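PDB 3P2Y: alanine dehydrogenase/pyridine nucleotide transhydrogenase from Mycobacterium smegmatis str. MC2 155, which probably takes part in hydride transfer between NAD(H) and NADP(H) as the alpha 1 subunit of a proton-pumping transhydrogenase. Local coordinates for residues R37-P42 and V89-P94; E135-I140 and D366-A371; S151-A156 and G193-Q198; R278-L283 and D300-T305; G307-T312 and V323-P328. All blocks are in the same frame, centred on the assembly; numbering follows the deposited sequence. Where two conformers were deposited one is given.

Contact 1 of 5, residues R37-P42 and V89-P94; sequences RVALVP and VKVNPP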
# COMPACT_ATOMS: atom_id res chain seq x y z
N ARG A 37 11.30 -12.37 7.86
CA ARG A 37 11.93 -13.27 6.90
C ARG A 37 12.49 -14.48 7.64
O ARG A 37 12.67 -14.47 8.88
CB ARG A 37 13.05 -12.56 6.11
CG ARG A 37 12.52 -11.43 5.18
CD ARG A 37 13.66 -10.57 4.63
NE ARG A 37 14.30 -9.83 5.70
CZ ARG A 37 15.41 -9.12 5.56
NH1 ARG A 37 16.03 -9.06 4.37
NH2 ARG A 37 15.94 -8.47 6.62
N VAL A 38 12.78 -15.51 6.85
CA VAL A 38 13.41 -16.76 7.30
C VAL A 38 14.42 -17.16 6.22
O VAL A 38 14.18 -16.94 5.04
CB VAL A 38 12.31 -17.88 7.51
CG1 VAL A 38 11.53 -18.17 6.22
CG2 VAL A 38 12.95 -19.17 8.08
N ALA A 39 15.57 -17.72 6.60
CA ALA A 39 16.67 -17.86 5.61
C ALA A 39 16.39 -18.89 4.52
O ALA A 39 16.85 -18.71 3.41
CB ALA A 39 18.02 -18.17 6.29
N LEU A 40 15.65 -19.96 4.85
CA LEU A 40 15.19 -20.88 3.81
C LEU A 40 13.68 -21.02 3.89
O LEU A 40 13.12 -21.07 4.98
CB LEU A 40 15.82 -22.28 3.99
CG LEU A 40 17.35 -22.40 3.94
CD1 LEU A 40 17.72 -23.88 4.09
CD2 LEU A 40 17.92 -21.81 2.60
N VAL A 41 13.03 -21.07 2.71
CA VAL A 41 11.60 -21.32 2.62
C VAL A 41 11.39 -22.79 2.29
O VAL A 41 12.31 -23.44 1.75
CB VAL A 41 10.92 -20.44 1.51
CG1 VAL A 41 11.02 -18.94 1.88
CG2 VAL A 41 11.53 -20.70 0.13
N PRO A 42 10.20 -23.32 2.56
CA PRO A 42 9.96 -24.75 2.33
C PRO A 42 10.32 -25.26 0.93
O PRO A 42 10.89 -26.34 0.80
CB PRO A 42 8.46 -24.90 2.63
CG PRO A 42 8.25 -23.87 3.76
CD PRO A 42 9.01 -22.67 3.16
N VAL A 89 22.30 -21.23 8.44
CA VAL A 89 21.99 -20.17 7.49
C VAL A 89 20.92 -19.29 8.11
O VAL A 89 19.93 -19.81 8.61
CB VAL A 89 21.52 -20.71 6.09
CG1 VAL A 89 22.65 -21.52 5.43
CG2 VAL A 89 20.23 -21.55 6.19
N LYS A 90 21.15 -17.99 8.14
CA LYS A 90 20.16 -17.11 8.79
C LYS A 90 20.11 -15.81 8.03
O LYS A 90 20.87 -15.63 7.09
CB LYS A 90 20.50 -16.90 10.28
CG LYS A 90 21.64 -15.89 10.58
CD LYS A 90 21.97 -15.85 12.12
CE LYS A 90 20.72 -15.56 13.01
NZ LYS A 90 19.85 -14.39 12.53
N VAL A 91 19.22 -14.89 8.43
CA VAL A 91 19.08 -13.61 7.76
C VAL A 91 19.94 -12.55 8.45
O VAL A 91 20.96 -12.12 7.89
CB VAL A 91 17.59 -13.15 7.71
CG1 VAL A 91 17.45 -11.80 6.89
CG2 VAL A 91 16.72 -14.23 7.08
N ASN A 92 19.53 -12.10 9.64
CA ASN A 92 20.24 -10.99 10.32
C ASN A 92 21.48 -11.44 11.10
O ASN A 92 21.62 -12.62 11.40
CB ASN A 92 19.28 -10.27 11.28
CG ASN A 92 18.13 -9.61 10.55
OD1 ASN A 92 16.95 -9.77 10.90
ND2 ASN A 92 18.47 -8.87 9.52
N PRO A 93 22.40 -10.49 11.39
CA PRO A 93 23.60 -10.88 12.16
C PRO A 93 23.20 -11.58 13.45
O PRO A 93 22.20 -11.17 14.08
CB PRO A 93 24.26 -9.53 12.46
CG PRO A 93 23.92 -8.67 11.23
CD PRO A 93 22.47 -9.10 10.88
N PRO A 94 23.98 -12.58 13.88
CA PRO A 94 23.68 -13.28 15.11
C PRO A 94 23.98 -12.41 16.33
O PRO A 94 24.89 -11.57 16.30
CB PRO A 94 24.65 -14.48 15.08
CG PRO A 94 25.85 -13.96 14.33
CD PRO A 94 25.22 -13.08 13.24
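R37 reaches over V91 and can be followed outward from the backbone. CB starts 4.1 Å from V91 CG2, whereas CG and CD make no close contact with the valine. A bend at chi3 (-67°) then brings NE to 3.9 Å from V91 CG1. At the tip the guanidinium lies flat on that methyl, which sits over the centre of one face, 3.6 Å from CZ. The V91 side chain runs at about a right angle to the arginine. Further along, the backbones, running in nearly opposite directions, come close at A39 and K90: A39 CB is 3.5 Å from K90 CA, tighter than usual, and 3.4 Å from V89 O. L40 CG rests 3.8 Å from V89 CG2, the two side chains crossing at about a right angle. The segments are loops after strands 24-27 and 87-89, neighbours in the parallel sheet of the N-terminal domain; helix 336-354 covers R37, L40 and V89. No hydrogen bond joins the two segments. Apolar contact thus covers one face of the cation, while E35, by a salt bridge, and Q152, by a hydrogen bond, bind NE and NH1.

Contact 2 of 5, residues E135-I140 and D366-A371; sequences ESIPRI and DEIVAA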
# COMPACT_ATOMS: atom_id res chain seq x y z
N GLU A 135 26.68 -9.67 2.47
CA GLU A 135 27.00 -8.32 1.98
C GLU A 135 28.33 -8.28 1.23
O GLU A 135 28.58 -7.34 0.45
CB GLU A 135 27.08 -7.30 3.14
CG GLU A 135 25.84 -7.19 4.03
CD GLU A 135 25.95 -8.04 5.31
OE1 GLU A 135 26.54 -9.15 5.27
OE2 GLU A 135 25.40 -7.62 6.34
N SER A 136 29.20 -9.27 1.49
CA SER A 136 30.57 -9.30 0.96
C SER A 136 30.72 -10.20 -0.27
O SER A 136 31.85 -10.38 -0.76
CB SER A 136 31.58 -9.69 2.05
OG SER A 136 31.60 -8.68 3.08
N ILE A 137 29.60 -10.74 -0.78
CA ILE A 137 29.60 -11.46 -2.05
C ILE A 137 30.08 -10.47 -3.12
O ILE A 137 29.52 -9.39 -3.25
CB ILE A 137 28.18 -12.00 -2.41
CG1 ILE A 137 27.69 -13.04 -1.38
CG2 ILE A 137 28.15 -12.61 -3.84
CD1 ILE A 137 28.43 -14.35 -1.44
N PRO A 138 31.14 -10.82 -3.85
CA PRO A 138 31.67 -9.82 -4.79
C PRO A 138 30.74 -9.64 -5.98
O PRO A 138 29.99 -10.57 -6.35
CB PRO A 138 33.03 -10.40 -5.21
CG PRO A 138 32.99 -11.84 -4.88
CD PRO A 138 32.00 -12.01 -3.75
N ARG A 139 30.78 -8.43 -6.56
CA ARG A 139 29.90 -8.10 -7.68
C ARG A 139 30.56 -8.57 -8.97
O ARG A 139 31.08 -7.76 -9.74
CB ARG A 139 29.64 -6.60 -7.73
N ILE A 140 30.56 -9.88 -9.17
CA ILE A 140 31.16 -10.53 -10.34
C ILE A 140 30.13 -11.46 -10.98
O ILE A 140 29.14 -11.87 -10.33
CB ILE A 140 32.45 -11.31 -9.98
CG1 ILE A 140 32.15 -12.51 -9.05
CG2 ILE A 140 33.54 -10.36 -9.39
CD1 ILE A 140 33.37 -13.40 -8.78
N ASP A 366 38.79 -19.87 -4.58
CA ASP A 366 37.63 -19.32 -5.27
C ASP A 366 37.37 -17.92 -4.70
O ASP A 366 37.12 -17.78 -3.50
CB ASP A 366 36.43 -20.25 -5.06
CG ASP A 366 35.16 -19.75 -5.77
OD1 ASP A 366 34.94 -18.51 -5.80
OD2 ASP A 366 34.39 -20.61 -6.26
N GLU A 367 37.44 -16.93 -5.59
CA GLU A 367 37.31 -15.51 -5.27
C GLU A 367 36.05 -15.16 -4.44
O GLU A 367 36.06 -14.27 -3.60
CB GLU A 367 37.32 -14.72 -6.58
CG GLU A 367 36.32 -15.26 -7.64
CD GLU A 367 36.90 -16.24 -8.67
OE1 GLU A 367 36.27 -16.35 -9.75
OE2 GLU A 367 37.95 -16.91 -8.41
N ILE A 368 34.96 -15.87 -4.71
CA ILE A 368 33.69 -15.60 -4.03
C ILE A 368 33.78 -16.03 -2.57
O ILE A 368 33.35 -15.32 -1.66
CB ILE A 368 32.48 -16.33 -4.73
CG1 ILE A 368 32.25 -15.75 -6.13
CG2 ILE A 368 31.21 -16.24 -3.85
CD1 ILE A 368 31.22 -16.50 -6.97
N VAL A 369 34.35 -17.22 -2.38
CA VAL A 369 34.55 -17.81 -1.07
C VAL A 369 35.53 -16.96 -0.24
O VAL A 369 35.26 -16.62 0.91
CB VAL A 369 35.04 -19.29 -1.22
CG1 VAL A 369 35.38 -19.91 0.16
CG2 VAL A 369 33.98 -20.13 -2.00
N ALA A 370 36.67 -16.61 -0.84
CA ALA A 370 37.66 -15.80 -0.15
C ALA A 370 37.15 -14.38 0.20
O ALA A 370 37.38 -13.90 1.32
CB ALA A 370 38.95 -15.71 -0.98
N ALA A 371 36.45 -13.74 -0.74
CA ALA A 371 35.97 -12.37 -0.55
C ALA A 371 34.85 -12.28 0.49
O ALA A 371 34.77 -11.30 1.24
CB ALA A 371 35.51 -11.74 -1.87
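P138 has a puckered ring, and no planar group stacks across this contact; the CG-CD side of the proline leans on the start of a helix. Its CG lies 3.9 Å from I368 CA, and the same CG is equally near A371 CB, at 3.9 Å. The motif is a capped helix end, with D366 as N-cap of helix 367-372, met by the loop that follows strand 130-133. I140, two residues on from P138, has its CG1 wedged between both main-chain branches of CA (chi1 66°), and the extended tip carries CD1 to 3.7 Å from I368 CG1. I137 CD1 adds a looser contact, 4.1 Å from I368 CG2. Where the segment begins, S136 CB comes 3.7 Å from the carbonyl O of A371. I368 is thus touched by three loop residues, and L350 and L353 of helix 336-354 back it. The join ties an N-terminal-domain loop to the last helix of the chain. D366 OD2 pairs with R142 in a salt bridge, whereas D366 OD1 accepts from I368 N at 2.9 Å (N-H...O 149°), the donor standing almost head-on to the C-O bond.

Contact 3 of 5, residues S151-A156 and G193-Q198; sequences SQANVA and GVAGLQ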
# COMPACT_ATOMS: atom_id res chain seq x y z
N SER A 151 18.61 -8.80 -4.19
CA SER A 151 17.25 -9.39 -4.13
C SER A 151 16.38 -8.67 -3.09
O SER A 151 15.20 -8.41 -3.34
CB SER A 151 17.26 -10.91 -3.88
OG SER A 151 17.72 -11.24 -2.58
N GLN A 152 16.98 -8.35 -1.95
CA GLN A 152 16.26 -7.62 -0.89
C GLN A 152 15.95 -6.19 -1.31
O GLN A 152 14.86 -5.65 -0.98
CB GLN A 152 17.01 -7.67 0.44
CG GLN A 152 17.28 -9.14 0.89
CD GLN A 152 16.00 -10.01 0.87
OE1 GLN A 152 15.18 -9.91 1.77
NE2 GLN A 152 15.86 -10.89 -0.13
N ALA A 153 16.87 -5.58 -2.05
CA ALA A 153 16.64 -4.20 -2.53
C ALA A 153 15.51 -4.17 -3.55
O ALA A 153 14.74 -3.19 -3.59
CB ALA A 153 17.96 -3.62 -3.13
N ASN A 154 15.39 -5.22 -4.38
CA ASN A 154 14.24 -5.32 -5.32
C ASN A 154 12.93 -5.31 -4.57
O ASN A 154 11.99 -4.59 -4.94
CB ASN A 154 14.29 -6.59 -6.17
CG ASN A 154 14.80 -6.35 -7.55
OD1 ASN A 154 14.31 -5.45 -8.27
ND2 ASN A 154 15.76 -7.19 -7.99
N VAL A 155 12.85 -6.11 -3.51
CA VAL A 155 11.62 -6.10 -2.70
C VAL A 155 11.38 -4.70 -2.11
O VAL A 155 10.24 -4.21 -2.11
CB VAL A 155 11.66 -7.15 -1.57
CG1 VAL A 155 10.37 -7.03 -0.69
CG2 VAL A 155 11.79 -8.59 -2.18
N ALA A 156 12.45 -4.09 -1.59
CA ALA A 156 12.31 -2.81 -0.91
C ALA A 156 11.83 -1.72 -1.87
O ALA A 156 10.94 -0.94 -1.50
CB ALA A 156 13.62 -2.40 -0.23
N GLY A 193 20.01 2.58 -7.85
CA GLY A 193 20.55 1.21 -7.81
C GLY A 193 19.37 0.27 -7.97
O GLY A 193 18.34 0.64 -8.56
N VAL A 194 19.49 -0.94 -7.44
CA VAL A 194 18.47 -1.96 -7.62
C VAL A 194 17.11 -1.50 -7.03
O VAL A 194 16.07 -1.65 -7.70
CB VAL A 194 18.91 -3.29 -7.01
CG1 VAL A 194 17.72 -4.31 -7.03
CG2 VAL A 194 20.12 -3.87 -7.82
N ALA A 195 17.11 -0.99 -5.80
CA ALA A 195 15.83 -0.59 -5.18
C ALA A 195 15.20 0.54 -6.02
O ALA A 195 13.98 0.53 -6.30
CB ALA A 195 16.03 -0.12 -3.74
N GLY A 196 16.02 1.52 -6.39
CA GLY A 196 15.51 2.71 -7.10
C GLY A 196 14.94 2.32 -8.46
O GLY A 196 13.94 2.87 -8.92
N LEU A 197 15.59 1.37 -9.14
CA LEU A 197 15.10 0.96 -10.44
C LEU A 197 13.76 0.24 -10.32
O LEU A 197 12.86 0.43 -11.14
CB LEU A 197 16.11 0.04 -11.12
CG LEU A 197 15.94 -0.13 -12.63
CD1 LEU A 197 16.09 1.24 -13.37
CD2 LEU A 197 16.96 -1.15 -13.16
N GLN A 198 13.64 -0.64 -9.32
CA GLN A 198 12.37 -1.31 -9.09
C GLN A 198 11.31 -0.30 -8.68
O GLN A 198 10.16 -0.41 -9.11
CB GLN A 198 12.51 -2.41 -8.02
CG GLN A 198 11.21 -3.29 -7.93
CD GLN A 198 10.91 -3.99 -9.26
OE1 GLN A 198 9.95 -3.63 -9.95
NE2 GLN A 198 11.76 -4.93 -9.63
O HOH W 1 15.75 -3.46 -9.82
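V194 of helix 194-206 meets A153 and N154 of helix 148-167 just after the N-cap G193, which with G196 belongs to a GxGxxG pattern of Rossmann type, consistent with NAD binding in this family. The helix segments approach to 7.2 Å between axes at a crossing angle of -35°, a close approach that the small A153 and A195 allow. V194 CG1, anti to its own backbone N, packs 3.6 Å from N154 CG, the two side chains crossing at about a right angle. Next comes A195, whose CA lies 3.2 Å from A153 O in a CA-H...O contact, while its CB meets A153 CB at 4.0 Å. One turn on, Q198 CG lies 3.4 Å from N154 O, and a bend at chi2 turns the amide back so that NE2 donates to N154 OD1 at 2.9 Å, nearly straight (164°). N154 OD1 lies close to the Q198 amide plane, whereas NE2 stands above the carbonyl plane of N154, the amides being 49° apart. N154 also packs on T177 of the second subunit, and Q198 on L175 of that subunit. A water gives N154 OD1 a second bond, donating to it at 2.9 Å and to V194 O at 2.8 Å.

Contact 4 of 5, residues R278-L283 and D300-T305; sequences RPAPRL and DLAGET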
# COMPACT_ATOMS: atom_id res chain seq x y z
N ARG A 278 28.80 4.31 6.16
CA ARG A 278 28.84 5.73 6.32
C ARG A 278 27.40 6.28 6.41
O ARG A 278 26.49 5.58 6.10
CB ARG A 278 29.61 6.35 5.17
CG ARG A 278 31.04 5.88 5.06
CD ARG A 278 31.82 6.28 6.29
NE ARG A 278 31.88 7.73 6.43
CZ ARG A 278 31.96 8.40 7.57
NH1 ARG A 278 32.01 7.78 8.73
NH2 ARG A 278 31.97 9.70 7.55
N PRO A 279 27.24 7.51 6.86
CA PRO A 279 25.94 8.15 6.85
C PRO A 279 25.33 8.17 5.44
O PRO A 279 26.02 8.24 4.49
CB PRO A 279 26.26 9.57 7.26
CG PRO A 279 27.45 9.41 8.09
CD PRO A 279 28.24 8.36 7.49
N ALA A 280 24.02 8.15 5.37
CA ALA A 280 23.34 8.30 4.10
C ALA A 280 23.61 9.70 3.53
O ALA A 280 23.60 10.69 4.28
CB ALA A 280 21.85 8.07 4.30
N PRO A 281 23.83 9.79 2.21
CA PRO A 281 23.94 11.09 1.54
C PRO A 281 22.66 11.93 1.70
O PRO A 281 21.55 11.41 1.49
CB PRO A 281 24.08 10.71 0.06
CG PRO A 281 24.51 9.30 0.05
CD PRO A 281 23.95 8.67 1.25
N ARG A 282 22.83 13.21 2.05
CA ARG A 282 21.70 14.14 2.11
C ARG A 282 21.26 14.56 0.70
O ARG A 282 22.01 15.19 -0.03
CB ARG A 282 22.07 15.36 2.98
CG ARG A 282 20.96 16.37 3.16
CD ARG A 282 19.80 15.85 4.04
NE ARG A 282 20.20 15.36 5.36
CZ ARG A 282 20.58 16.14 6.38
NH1 ARG A 282 20.65 17.47 6.25
NH2 ARG A 282 20.91 15.58 7.55
N LEU A 283 20.04 14.20 0.32
CA LEU A 283 19.54 14.51 -1.02
C LEU A 283 18.31 15.41 -1.01
O LEU A 283 18.01 16.06 -2.03
CB LEU A 283 19.20 13.22 -1.77
CG LEU A 283 20.30 12.16 -1.96
CD1 LEU A 283 19.68 10.85 -2.43
CD2 LEU A 283 21.33 12.65 -2.95
N ASP A 300 11.79 7.74 2.42
CA ASP A 300 13.24 7.74 2.61
C ASP A 300 13.64 6.35 3.07
O ASP A 300 13.25 5.90 4.17
CB ASP A 300 13.56 8.82 3.68
CG ASP A 300 15.05 9.04 3.92
OD1 ASP A 300 15.91 8.22 3.53
OD2 ASP A 300 15.35 10.06 4.61
N LEU A 301 14.39 5.62 2.23
CA LEU A 301 14.78 4.25 2.57
C LEU A 301 16.07 4.18 3.37
O LEU A 301 16.49 3.09 3.76
CB LEU A 301 14.96 3.38 1.33
CG LEU A 301 13.74 3.26 0.39
CD1 LEU A 301 13.96 2.12 -0.62
CD2 LEU A 301 12.49 3.03 1.21
N ALA A 302 16.68 5.33 3.63
CA ALA A 302 18.03 5.36 4.23
C ALA A 302 18.03 5.70 5.74
O ALA A 302 19.07 6.11 6.29
CB ALA A 302 18.93 6.34 3.45
N GLY A 303 16.89 5.49 6.41
CA GLY A 303 16.71 5.91 7.81
C GLY A 303 17.71 5.31 8.77
O GLY A 303 18.15 5.97 9.71
N GLU A 304 18.11 4.06 8.53
CA GLU A 304 19.04 3.37 9.43
C GLU A 304 20.39 4.08 9.48
O GLU A 304 21.11 4.00 10.50
CB GLU A 304 19.24 1.93 8.97
CG GLU A 304 19.78 1.00 10.05
CD GLU A 304 18.67 0.58 11.01
OE1 GLU A 304 17.84 -0.28 10.61
OE2 GLU A 304 18.62 1.12 12.14
N THR A 305 20.76 4.77 8.40
CA THR A 305 22.03 5.51 8.38
C THR A 305 21.85 7.02 8.37
O THR A 305 22.74 7.75 7.90
CB THR A 305 22.96 5.05 7.24
OG1 THR A 305 22.28 5.13 5.96
CG2 THR A 305 23.45 3.62 7.51
O HOH W 2 24.54 4.83 4.18
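A280 and T305 share the one direct hydrogen bond between the two loops. A280 N donates to T305 O at 2.9 Å and almost straight (171°), though it comes from above the carbonyl plane and not along a lone pair. T305 O also receives a CA-H...O contact from P279 CA, 3.4 Å away. A second polar link runs through water, which donates to R278 O at 2.8 Å and lies 2.9 Å from T305 OG1. The torsion of T305 explains this reach: OG1 is flanked by both main-chain neighbours of CA (chi1 54°), facing the 278-283 loop. In van der Waals contact, the same hydroxyl oxygen, T305 OG1, touches A280 CB at 3.4 Å. The apolar part is small and tight: A280 CB presses on A302 CB at 3.5 Å, closer than the usual van der Waals distance. N308 lies against both alanines. Within the 300-305 loop, D300 OD1 accepts from A302 N in an Asx turn, on the anti side of the carboxylate and tilted out of its plane; N308 N gives the same OD1 a further hydrogen bond. This Asx turn and the bond from T305 N to A302 O both lie in the curve that brings A302 and T305 to A280. The contact joins loops after strands 268-271 and 297-300, adjacent parallel strands of the C-terminal domain's sheet, and lies away from the calcium sites. With no charged pair across it, the join depends mainly on main-chain atoms and water, and less on side chains.

Contact 5 of 5, residues G307-T312 and V323-P328; sequences GNCELT and VTITSP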
# COMPACT_ATOMS: atom_id res chain seq x y z
N GLY A 307 19.10 8.82 7.08
CA GLY A 307 18.10 9.31 6.11
C GLY A 307 18.68 10.22 5.03
O GLY A 307 19.58 11.01 5.30
N ASN A 308 18.13 10.13 3.82
CA ASN A 308 18.49 11.04 2.73
C ASN A 308 17.81 12.38 2.91
O ASN A 308 18.19 13.35 2.24
CB ASN A 308 18.06 10.46 1.37
CG ASN A 308 18.70 9.10 1.07
OD1 ASN A 308 18.00 8.13 0.76
ND2 ASN A 308 20.02 9.01 1.18
N CYS A 309 16.78 12.41 3.77
CA CYS A 309 16.00 13.62 3.98
C CYS A 309 16.32 14.18 5.34
O CYS A 309 16.28 13.47 6.34
CB CYS A 309 14.49 13.37 3.84
SG CYS A 309 13.45 14.84 4.03
N GLU A 310 16.61 15.48 5.37
CA GLU A 310 16.92 16.19 6.61
C GLU A 310 15.83 16.07 7.70
O GLU A 310 16.12 16.07 8.90
CB GLU A 310 17.20 17.67 6.26
CG GLU A 310 17.46 18.63 7.41
CD GLU A 310 17.80 20.06 6.93
OE1 GLU A 310 17.81 20.33 5.70
OE2 GLU A 310 18.05 20.91 7.81
N LEU A 311 14.57 15.95 7.27
CA LEU A 311 13.46 15.92 8.22
C LEU A 311 13.05 14.50 8.60
O LEU A 311 12.11 14.30 9.38
CB LEU A 311 12.28 16.71 7.65
CG LEU A 311 12.58 18.19 7.37
CD1 LEU A 311 11.47 18.82 6.52
CD2 LEU A 311 12.77 18.96 8.69
N THR A 312 13.74 13.50 8.05
CA THR A 312 13.41 12.11 8.34
C THR A 312 13.54 11.75 9.80
O THR A 312 14.55 12.06 10.45
CB THR A 312 14.25 11.16 7.46
OG1 THR A 312 13.72 11.22 6.14
CG2 THR A 312 14.24 9.72 7.97
N VAL A 323 3.44 17.92 4.24
CA VAL A 323 4.19 16.92 3.43
C VAL A 323 4.53 15.72 4.29
O VAL A 323 5.09 15.85 5.39
CB VAL A 323 5.48 17.53 2.80
CG1 VAL A 323 6.27 16.48 2.01
CG2 VAL A 323 5.14 18.72 1.88
N THR A 324 4.19 14.52 3.81
CA THR A 324 4.37 13.31 4.63
C THR A 324 5.79 12.80 4.40
O THR A 324 6.22 12.65 3.26
CB THR A 324 3.34 12.22 4.26
OG1 THR A 324 2.01 12.70 4.50
CG2 THR A 324 3.56 10.90 5.07
N ILE A 325 6.54 12.58 5.48
CA ILE A 325 7.90 12.05 5.39
C ILE A 325 7.93 10.71 6.11
O ILE A 325 7.70 10.66 7.33
CB ILE A 325 8.91 13.01 6.06
CG1 ILE A 325 8.58 14.46 5.67
CG2 ILE A 325 10.35 12.61 5.69
CD1 ILE A 325 8.84 14.77 4.20
N THR A 326 8.21 9.62 5.39
CA THR A 326 8.14 8.29 6.02
C THR A 326 9.47 7.58 5.89
O THR A 326 10.15 7.73 4.88
CB THR A 326 6.98 7.45 5.47
OG1 THR A 326 6.83 6.24 6.23
CG2 THR A 326 7.19 7.12 3.94
N SER A 327 9.84 6.80 6.92
CA SER A 327 11.16 6.18 6.95
C SER A 327 11.06 4.71 7.37
O SER A 327 11.41 4.34 8.52
CB SER A 327 12.11 6.98 7.88
OG SER A 327 13.36 6.34 8.01
N PRO A 328 10.64 3.85 6.44
CA PRO A 328 10.58 2.41 6.76
C PRO A 328 11.96 1.84 6.93
O PRO A 328 12.85 2.16 6.14
CB PRO A 328 9.93 1.78 5.53
CG PRO A 328 10.20 2.76 4.40
CD PRO A 328 10.17 4.15 5.07
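T312 faces I325 and S327 and turns a different branch to each. Its CG2, anti to the backbone N (chi1 -75° for OG1), points at the serine: CG2 is 3.5 Å from S327 CB, tighter than usual, and the same CG2 is 3.5 Å from S327 OG. The other branch, OG1, touches the CG2 methyl of I325 at 3.7 Å, the threonine and isoleucine side chains crossing obliquely. I325 is disordered over two conformers, so its contacts are tentative. The polar need of OG1 is met by D300, whose OD2 forms a hydrogen bond with it; the same OD2 accepts from C309 N. C309 approaches the isoleucine methyl from beside the threonine, with SG, anti to its backbone N, 4.2 Å from I325 CG2. That sulfur also accepts from L311 N at 3.6 Å (158°), within the type I turn from C309 to T312. The turn is closed by T312 N bonding to C309 O at 3.1 Å. I325 is further packed by V298 and I318 of the strands flanking its own. No hydrogen bond crosses between 307-312 and 323-328, so the join rests on van der Waals contact. Strand 323-326 is parallel to strand 297-300 and antiparallel to 317-320, and the arrangement is a type I turn packed on a strand of the mixed sheet of the Rossmann-like C-terminal domain.

In the fold
From the N terminus, contact 1 closes first, joining loops that follow two neighbouring strands of the N-terminal domain's sheet. Contact 2 then opens a loop of 225 residues, closed by the last helix; contacts 3, 4 and 5 all nest within it, in series, and none cross. Contact 3 ties helix 148-167 to helix 194-206, and R37 of contact 1 reaches it through Q152. Contact 4 closes 16 residues between the loops after strands 268-271 and 297-300; contact 5 closes 10, bringing a turn to strand 323-326. These last two lie on the same side of the chain's centre, centres about 9 Å apart, and touch through D300 with T312 and L283 with N308.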